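Local atomic coordinates of aminoglycoside N(3)-acetyltransferase (Enterobacter cloacae, PDB entry 6NP3), a protein that transfers an acetyl group from acetyl-CoA to N3 of 2-deoxystreptamine antibiotics, binds gentamicin, and probably confers resistance to such drugs. Residues A[74-88]-A[188-201]. Sequence-based numbering, arbitrary orientation.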
ATOM      1  N   ASP A  74      10.040  10.810  21.869  1.00 25.30           N
ATOM      2  CA  ASP A  74      11.404  10.751  21.352  1.00 27.71           C
ATOM      3  C   ASP A  74      12.047   9.387  21.547  1.00 26.06           C
ATOM      4  O   ASP A  74      13.151   9.158  21.046  1.00 25.83           O
ATOM      5  CB  ASP A  74      12.260  11.876  21.949  1.00 33.06           C
ATOM      6  CG  ASP A  74      12.284  11.866  23.458  1.00 39.22           C
ATOM      7  OD1 ASP A  74      11.965  10.824  24.058  1.00 40.91           O
ATOM      8  OD2 ASP A  74      12.628  12.913  24.043  1.00 43.58           O
ATOM      9  N   ALA A  75      11.373   8.480  22.244  1.00 24.66           N
ATOM     10  CA  ALA A  75      11.846   7.121  22.462  1.00 23.69           C
ATOM     11  C   ALA A  75      10.630   6.293  22.813  1.00 22.36           C
ATOM     12  O   ALA A  75       9.642   6.842  23.306  1.00 23.13           O
ATOM     13  CB  ALA A  75      12.858   7.066  23.615  1.00 23.44           C
ATOM     14  N   PRO A  76      10.650   4.991  22.552  1.00 21.23           N
ATOM     15  CA  PRO A  76       9.519   4.153  22.951  1.00 20.81           C
ATOM     16  C   PRO A  76       9.317   4.220  24.455  1.00 21.79           C
ATOM     17  O   PRO A  76      10.291   4.145  25.218  1.00 22.89           O
ATOM     18  CB  PRO A  76       9.931   2.739  22.511  1.00 21.04           C
ATOM     19  CG  PRO A  76      11.392   2.784  22.382  1.00 21.85           C
ATOM     20  CD  PRO A  76      11.758   4.206  21.986  1.00 21.89           C
ATOM     21  N   PRO A  77       8.073   4.358  24.918  1.00 21.54           N
ATOM     22  CA  PRO A  77       7.827   4.328  26.365  1.00 21.92           C
ATOM     23  C   PRO A  77       8.341   3.035  26.974  1.00 22.75           C
ATOM     24  O   PRO A  77       8.352   1.986  26.333  1.00 22.21           O
ATOM     25  CB  PRO A  77       6.303   4.419  26.471  1.00 22.70           C
ATOM     26  CG  PRO A  77       5.894   5.147  25.241  1.00 23.54           C
ATOM     27  CD  PRO A  77       6.850   4.670  24.156  1.00 22.46           C
ATOM     28  N   ALA A  78       8.760   3.121  28.243  1.00 23.81           N
ATOM     29  CA  ALA A  78       9.525   2.043  28.869  1.00 24.69           C
ATOM     30  C   ALA A  78       8.843   0.688  28.758  1.00 24.28           C
ATOM     31  O   ALA A  78       9.497  -0.316  28.455  1.00 24.53           O
ATOM     32  CB  ALA A  78       9.773   2.379  30.338  1.00 25.66           C
ATOM     33  N   ALA A  79       7.540   0.635  29.029  1.00 24.58           N
ATOM     34  CA  ALA A  79       6.833  -0.641  29.025  1.00 25.97           C
ATOM     35  C   ALA A  79       6.709  -1.210  27.621  1.00 25.08           C
ATOM     36  O   ALA A  79       6.753  -2.432  27.448  1.00 25.73           O
ATOM     37  CB  ALA A  79       5.458  -0.473  29.657  1.00 27.91           C
ATOM     38  N   ILE A  80       6.542  -0.340  26.623  1.00 23.44           N
ATOM     39  CA  ILE A  80       6.560  -0.763  25.223  1.00 21.96           C
ATOM     40  C   ILE A  80       7.937  -1.284  24.857  1.00 20.98           C
ATOM     41  O   ILE A  80       8.077  -2.355  24.251  1.00 19.84           O
ATOM     42  CB  ILE A  80       6.179   0.433  24.334  1.00 22.43           C
ATOM     43  CG1 ILE A  80       4.796   0.977  24.696  1.00 23.23           C
ATOM     44  CG2 ILE A  80       6.251   0.061  22.860  1.00 22.05           C
ATOM     45  CD1 ILE A  80       3.661   0.016  24.509  1.00 24.36           C
ATOM     46  N   ALA A  81       8.972  -0.520  25.207  1.00 21.11           N
ATOM     47  CA  ALA A  81      10.330  -0.859  24.827  1.00 21.44           C
ATOM     48  C   ALA A  81      10.702  -2.229  25.358  1.00 20.96           C
ATOM     49  O   ALA A  81      11.411  -2.989  24.687  1.00 21.55           O
ATOM     50  CB  ALA A  81      11.297   0.202  25.367  1.00 22.59           C
ATOM     51  N   GLN A  82      10.258  -2.553  26.582  1.00 21.03           N
ATOM     52  CA  GLN A  82      10.713  -3.795  27.198  1.00 21.60           C
ATOM     53  C   GLN A  82      10.123  -5.019  26.510  1.00 20.19           C
ATOM     54  O   GLN A  82      10.814  -6.035  26.353  1.00 21.82           O
ATOM     55  CB  GLN A  82      10.420  -3.851  28.703  1.00 24.23           C
ATOM     56  CG  GLN A  82      10.897  -5.201  29.254  1.00 28.36           C
ATOM     57  CD  GLN A  82      10.807  -5.374  30.755  1.00 31.12           C
ATOM     58  OE1 GLN A  82       9.860  -4.938  31.395  1.00 35.56           O
ATOM     59  NE2 GLN A  82      11.791  -6.062  31.315  1.00 31.88           N
ATOM     60  N   SER A  83       8.832  -4.986  26.184  1.00 17.86           N
ATOM     61  CA  SER A  83       8.159  -6.216  25.816  1.00 18.11           C
ATOM     62  C   SER A  83       7.658  -6.311  24.381  1.00 17.63           C
ATOM     63  O   SER A  83       7.183  -7.391  23.994  1.00 17.39           O
ATOM     64  CB  SER A  83       6.979  -6.520  26.748  1.00 20.21           C
ATOM     65  OG  SER A  83       5.959  -5.558  26.616  1.00 21.64           O
ATOM     66  N   TRP A  84       7.742  -5.261  23.569  1.00 17.53           N
ATOM     67  CA  TRP A  84       7.179  -5.364  22.233  1.00 17.29           C
ATOM     68  C   TRP A  84       7.966  -6.386  21.411  1.00 17.04           C
ATOM     69  O   TRP A  84       9.198  -6.410  21.453  1.00 18.28           O
ATOM     70  CB  TRP A  84       7.157  -3.989  21.527  1.00 17.03           C
ATOM     71  CG  TRP A  84       5.984  -3.904  20.586  1.00 16.31           C
ATOM     72  CD1 TRP A  84       5.946  -4.273  19.263  1.00 16.51           C
ATOM     73  CD2 TRP A  84       4.652  -3.547  20.935  1.00 16.69           C
ATOM     74  NE1 TRP A  84       4.679  -4.156  18.791  1.00 16.58           N
ATOM     75  CE2 TRP A  84       3.868  -3.675  19.782  1.00 17.35           C
ATOM     76  CE3 TRP A  84       4.050  -3.085  22.106  1.00 18.33           C
ATOM     77  CZ2 TRP A  84       2.516  -3.382  19.771  1.00 18.14           C
ATOM     78  CZ3 TRP A  84       2.715  -2.782  22.091  1.00 18.90           C
ATOM     79  CH2 TRP A  84       1.961  -2.915  20.932  1.00 19.63           C
ATOM     80  N   PRO A  85       7.287  -7.197  20.601  1.00 17.41           N
ATOM     81  CA  PRO A  85       8.013  -8.094  19.698  1.00 18.12           C
ATOM     82  C   PRO A  85       8.739  -7.310  18.618  1.00 17.56           C
ATOM     83  O   PRO A  85       8.194  -6.366  18.038  1.00 17.93           O
ATOM     84  CB  PRO A  85       6.899  -8.951  19.080  1.00 18.21           C
ATOM     85  CG  PRO A  85       5.668  -8.156  19.201  1.00 18.39           C
ATOM     86  CD  PRO A  85       5.832  -7.388  20.514  1.00 17.33           C
ATOM     87  N   ALA A  86       9.979  -7.695  18.348  1.00 17.43           N
ATOM     88  CA  ALA A  86      10.639  -7.186  17.153  1.00 17.39           C
ATOM     89  C   ALA A  86       9.888  -7.604  15.894  1.00 16.89           C
ATOM     90  O   ALA A  86       9.321  -8.699  15.816  1.00 17.39           O
ATOM     91  CB  ALA A  86      12.073  -7.699  17.056  1.00 19.07           C
ATOM     92  N   PHE A  87       9.852  -6.700  14.907  1.00 16.10           N
ATOM     93  CA  PHE A  87       9.268  -7.023  13.607  1.00 14.93           C
ATOM     94  C   PHE A  87      10.070  -8.130  12.942  1.00 15.94           C
ATOM     95  O   PHE A  87      11.266  -7.978  12.685  1.00 17.45           O
ATOM     96  CB  PHE A  87       9.246  -5.786  12.713  1.00 14.87           C
ATOM     97  CG  PHE A  87       8.685  -6.036  11.333  1.00 14.46           C
ATOM     98  CD1 PHE A  87       7.345  -6.323  11.150  1.00 14.65           C
ATOM     99  CD2 PHE A  87       9.496  -5.935  10.216  1.00 15.01           C
ATOM    100  CE1 PHE A  87       6.838  -6.519   9.897  1.00 15.17           C
ATOM    101  CE2 PHE A  87       8.957  -6.139   8.937  1.00 15.27           C
ATOM    102  CZ  PHE A  87       7.643  -6.415   8.812  1.00 15.17           C
ATOM    103  N   ASP A  88       9.416  -9.242  12.668  1.00 16.29           N
ATOM    104  CA  ASP A  88      10.060 -10.364  11.993  1.00 17.47           C
ATOM    105  C   ASP A  88       9.339 -10.542  10.666  1.00 17.66           C
ATOM    106  O   ASP A  88       8.176 -10.982  10.659  1.00 17.72           O
ATOM    107  CB  ASP A  88       9.924 -11.624  12.847  1.00 20.50           C
ATOM    108  CG  ASP A  88      10.658 -12.802  12.259  1.00 25.08           C
ATOM    109  OD1 ASP A  88      10.957 -12.761  11.044  1.00 25.59           O
ATOM    110  OD2 ASP A  88      10.916 -13.769  13.011  1.00 28.49           O
ATOM    111  N   SER A 188       8.508   5.042  16.756  1.00 14.32           N
ATOM    112  CA  SER A 188       9.575   4.087  16.983  1.00 14.65           C
ATOM    113  C   SER A 188       9.106   2.700  16.604  1.00 14.23           C
ATOM    114  O   SER A 188       7.975   2.316  16.909  1.00 15.14           O
ATOM    115  CB  SER A 188       9.973   4.073  18.460  1.00 16.69           C
ATOM    116  OG  SER A 188      10.434   5.350  18.876  1.00 17.39           O
ATOM    117  N   MET A 189       9.994   1.961  15.960  1.00 14.61           N
ATOM    118  CA  MET A 189       9.710   0.593  15.581  1.00 15.14           C
ATOM    119  C   MET A 189      10.818  -0.326  16.065  1.00 15.64           C
ATOM    120  O   MET A 189      11.998   0.033  16.015  1.00 15.59           O
ATOM    121  CB  MET A 189       9.604   0.466  14.053  1.00 15.37           C
ATOM    122  CG  MET A 189       8.439   1.238  13.438  1.00 14.97           C
ATOM    123  SD  MET A 189       6.863   0.420  13.775  1.00 15.49           S
ATOM    124  CE  MET A 189       5.863   1.828  14.350  1.00 16.06           C
ATOM    125  N   PRO A 190      10.471  -1.552  16.456  1.00 16.02           N
ATOM    126  CA  PRO A 190      11.486  -2.526  16.881  1.00 16.79           C
ATOM    127  C   PRO A 190      11.877  -3.420  15.717  1.00 18.62           C
ATOM    128  O   PRO A 190      11.035  -4.158  15.180  1.00 18.73           O
ATOM    129  CB  PRO A 190      10.760  -3.294  17.991  1.00 16.89           C
ATOM    130  CG  PRO A 190       9.324  -3.296  17.559  1.00 18.11           C
ATOM    131  CD  PRO A 190       9.105  -2.050  16.683  1.00 17.41           C
ATOM    132  N   LEU A 191      13.127  -3.304  15.277  1.00 20.69           N
ATOM    133  CA  LEU A 191      13.623  -4.046  14.123  1.00 22.03           C
ATOM    134  C   LEU A 191      14.506  -5.195  14.592  1.00 22.00           C
ATOM    135  O   LEU A 191      15.007  -5.196  15.719  1.00 22.63           O
ATOM    136  CB  LEU A 191      14.465  -3.145  13.217  1.00 25.97           C
ATOM    137  CG  LEU A 191      13.913  -1.820  12.729  1.00 29.47           C
ATOM    138  CD1 LEU A 191      14.901  -1.160  11.770  1.00 31.01           C
ATOM    139  CD2 LEU A 191      12.583  -2.013  12.062  1.00 31.16           C
ATOM    140  N   LEU A 192      14.730  -6.158  13.700  1.00 22.56           N
ATOM    141  CA  LEU A 192      15.743  -7.188  13.906  1.00 25.30           C
ATOM    142  C   LEU A 192      16.999  -6.782  13.146  1.00 28.54           C
ATOM    143  O   LEU A 192      16.934  -6.478  11.950  1.00 28.79           O
ATOM    144  CB  LEU A 192      15.275  -8.557  13.411  1.00 26.35           C
ATOM    145  CG  LEU A 192      14.288  -9.300  14.307  1.00 27.66           C
ATOM    146  CD1 LEU A 192      13.819 -10.562  13.600  1.00 28.87           C
ATOM    147  CD2 LEU A 192      14.894  -9.615  15.660  1.00 27.92           C
ATOM    148  N   ARG A 193      18.129  -6.758  13.843  1.00 33.17           N
ATOM    149  CA  ARG A 193      19.427  -6.479  13.238  1.00 38.26           C
ATOM    150  C   ARG A 193      20.405  -7.516  13.772  1.00 41.36           C
ATOM    151  O   ARG A 193      20.753  -7.500  14.959  1.00 40.03           O
ATOM    152  CB  ARG A 193      19.871  -5.052  13.554  1.00 40.23           C
ATOM    153  CG  ARG A 193      19.126  -4.014  12.707  1.00 42.63           C
ATOM    154  CD  ARG A 193      19.538  -2.574  13.004  1.00 44.81           C
ATOM    155  NE  ARG A 193      18.830  -1.632  12.136  1.00 46.49           N
ATOM    156  CZ  ARG A 193      18.876  -0.311  12.265  1.00 47.32           C
ATOM    157  NH1 ARG A 193      19.586   0.241  13.234  1.00 47.52           N
ATOM    158  NH2 ARG A 193      18.205   0.462  11.426  1.00 47.87           N
ATOM    159  N   GLU A 194      20.812  -8.442  12.907  1.00 44.65           N
ATOM    160  CA  GLU A 194      21.668  -9.553  13.307  1.00 48.84           C
ATOM    161  C   GLU A 194      21.048 -10.321  14.476  1.00 46.44           C
ATOM    162  O   GLU A 194      21.712 -10.648  15.466  1.00 45.76           O
ATOM    163  CB  GLU A 194      23.083  -9.065  13.630  1.00 55.51           C
ATOM    164  CG  GLU A 194      23.890  -8.606  12.413  1.00 60.89           C
ATOM    165  CD  GLU A 194      25.153  -7.829  12.762  1.00 66.97           C
ATOM    166  OE1 GLU A 194      25.713  -7.176  11.855  1.00 67.67           O
ATOM    167  OE2 GLU A 194      25.588  -7.865  13.931  1.00 67.48           O
ATOM    168  N   GLY A 195      19.752 -10.600  14.363  1.00 44.54           N
ATOM    169  CA  GLY A 195      19.054 -11.436  15.320  1.00 43.24           C
ATOM    170  C   GLY A 195      18.656 -10.764  16.614  1.00 42.30           C
ATOM    171  O   GLY A 195      18.040 -11.419  17.467  1.00 42.74           O
ATOM    172  N   LYS A 196      18.986  -9.490  16.793  1.00 41.45           N
ATOM    173  CA  LYS A 196      18.716  -8.774  18.028  1.00 41.04           C
ATOM    174  C   LYS A 196      17.684  -7.686  17.771  1.00 33.05           C
ATOM    175  O   LYS A 196      17.660  -7.076  16.698  1.00 31.82           O
ATOM    176  CB  LYS A 196      19.998  -8.135  18.567  1.00 49.16           C
ATOM    177  CG  LYS A 196      21.240  -8.991  18.310  1.00 57.01           C
ATOM    178  CD  LYS A 196      22.167  -9.058  19.516  1.00 65.61           C
ATOM    179  CE  LYS A 196      23.220 -10.150  19.343  1.00 72.29           C
ATOM    180  NZ  LYS A 196      22.656 -11.487  19.000  1.00 74.23           N
ATOM    181  N   ARG A 197      16.824  -7.456  18.754  1.00 27.66           N
ATOM    182  CA  ARG A 197      15.866  -6.370  18.643  1.00 24.20           C
ATOM    183  C   ARG A 197      16.569  -5.032  18.834  1.00 22.96           C
ATOM    184  O   ARG A 197      17.279  -4.819  19.823  1.00 24.27           O
ATOM    185  CB  ARG A 197      14.765  -6.527  19.688  1.00 23.64           C
ATOM    186  CG  ARG A 197      13.730  -5.415  19.635  1.00 23.28           C
ATOM    187  CD  ARG A 197      12.719  -5.513  20.755  1.00 23.66           C
ATOM    188  NE  ARG A 197      13.336  -5.383  22.073  1.00 23.73           N
ATOM    189  CZ  ARG A 197      12.663  -5.456  23.206  1.00 24.44           C
ATOM    190  NH1 ARG A 197      11.363  -5.641  23.185  1.00 25.67           N
ATOM    191  NH2 ARG A 197      13.290  -5.344  24.365  1.00 25.90           N
ATOM    192  N   VAL A 198      16.336  -4.115  17.902  1.00 21.92           N
ATOM    193  CA  VAL A 198      16.871  -2.762  17.972  1.00 21.85           C
ATOM    194  C   VAL A 198      15.709  -1.799  17.784  1.00 20.90           C
ATOM    195  O   VAL A 198      15.008  -1.863  16.769  1.00 21.81           O
ATOM    196  CB  VAL A 198      17.935  -2.508  16.890  1.00 24.51           C
ATOM    197  CG1 VAL A 198      18.405  -1.059  16.924  1.00 26.30           C
ATOM    198  CG2 VAL A 198      19.095  -3.458  17.053  1.00 26.30           C
ATOM    199  N   TRP A 199      15.509  -0.903  18.736  1.00 19.20           N
ATOM    200  CA  TRP A 199      14.516   0.139  18.554  1.00 18.58           C
ATOM    201  C   TRP A 199      15.084   1.268  17.707  1.00 19.00           C
ATOM    202  O   TRP A 199      16.198   1.749  17.950  1.00 21.12           O
ATOM    203  CB  TRP A 199      14.056   0.683  19.891  1.00 18.72           C
ATOM    204  CG  TRP A 199      13.075  -0.196  20.584  1.00 17.96           C
ATOM    205  CD1 TRP A 199      13.326  -1.092  21.605  1.00 18.22           C
ATOM    206  CD2 TRP A 199      11.670  -0.258  20.336  1.00 17.08           C
ATOM    207  NE1 TRP A 199      12.154  -1.681  22.009  1.00 17.83           N
ATOM    208  CE2 TRP A 199      11.129  -1.220  21.220  1.00 17.19           C
ATOM    209  CE3 TRP A 199      10.815   0.381  19.426  1.00 17.33           C
ATOM    210  CZ2 TRP A 199       9.775  -1.511  21.265  1.00 17.86           C
ATOM    211  CZ3 TRP A 199       9.480   0.095  19.472  1.00 17.28           C
ATOM    212  CH2 TRP A 199       8.966  -0.866  20.367  1.00 17.01           C
ATOM    213  N   VAL A 200      14.312   1.684  16.706  1.00 17.99           N
ATOM    214  CA  VAL A 200      14.676   2.788  15.826  1.00 18.84           C
ATOM    215  C   VAL A 200      13.575   3.834  15.923  1.00 17.44           C
ATOM    216  O   VAL A 200      12.394   3.527  15.708  1.00 17.26           O
ATOM    217  CB  VAL A 200      14.860   2.322  14.372  1.00 20.04           C
ATOM    218  CG1 VAL A 200      15.152   3.527  13.469  1.00 21.20           C
ATOM    219  CG2 VAL A 200      15.954   1.272  14.270  1.00 21.28           C
ATOM    220  N   THR A 201      13.956   5.053  16.287  1.00 17.92           N
ATOM    221  CA  THR A 201      13.060   6.197  16.295  1.00 18.14           C
ATOM    222  C   THR A 201      13.341   7.039  15.060  1.00 19.03           C
ATOM    223  O   THR A 201      14.502   7.288  14.717  1.00 21.42           O
ATOM    224  CB  THR A 201      13.259   7.024  17.566  1.00 19.23           C
ATOM    225  OG1 THR A 201      13.064   6.171  18.701  1.00 19.80           O
ATOM    226  CG2 THR A 201      12.272   8.174  17.629  1.00 19.29           C
TER
HETATM  227  O   HOH W   1      13.127  -6.649  11.437  1.00 24.03           O
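Trp199 reaches helix 78-83 with CG anti to its carbonyl carbon (chi1 -78°), while Arg197, two residues back on the same side of its strand, extends CG anti to the backbone N and then bends at chi3 (62°), which brings its guanidinium to the C-terminal end of that helix. The indole is held from several sides. Pro76 lies over one face, its CB 4.0 Å from the centroid of the six-membered ring of Trp199 and close to the ring normal, a CH-pi contact; Pro190 of the partner strand backs the opposite face. Trp84 CB meets the ring edge at Trp199 CZ2 (3.6 Å), and Ile80 CG2 also touches Trp199 CH2. Trp199 NE1 donates to Ala81 O (3.1 Å, N-H...O 154°) on a lone pair; this bond, with the packing on both faces, restrains the ring's rotation.

Arg197 NH1 bonds Trp84 O at 2.9 Å, again on a lone pair and within the guanidinium plane. Arg197 NH2 donates to Gln82 O (3.2 Å) from well above that carbonyl's plane, and Arg197 NH1 adds a weak bond to the same oxygen. Ala81 O lies over the guanidinium face, where the angle is too poor for a bond.

Farther along, Phe87 N donates almost straight to Pro190 O (2.8 Å), and a water links Phe87 O to Leu192 N. Ala86 CB packs on Leu192 CD2 at 3.7 Å, and the Phe87 ring turns away to meet Trp62 edge-to-face. Arg197 and Trp199 thus join main-chain oxygens of residues 81-84 to the antiparallel hairpin, and the partial negative charge expected at a helix C-terminus would suit the arginine's cation.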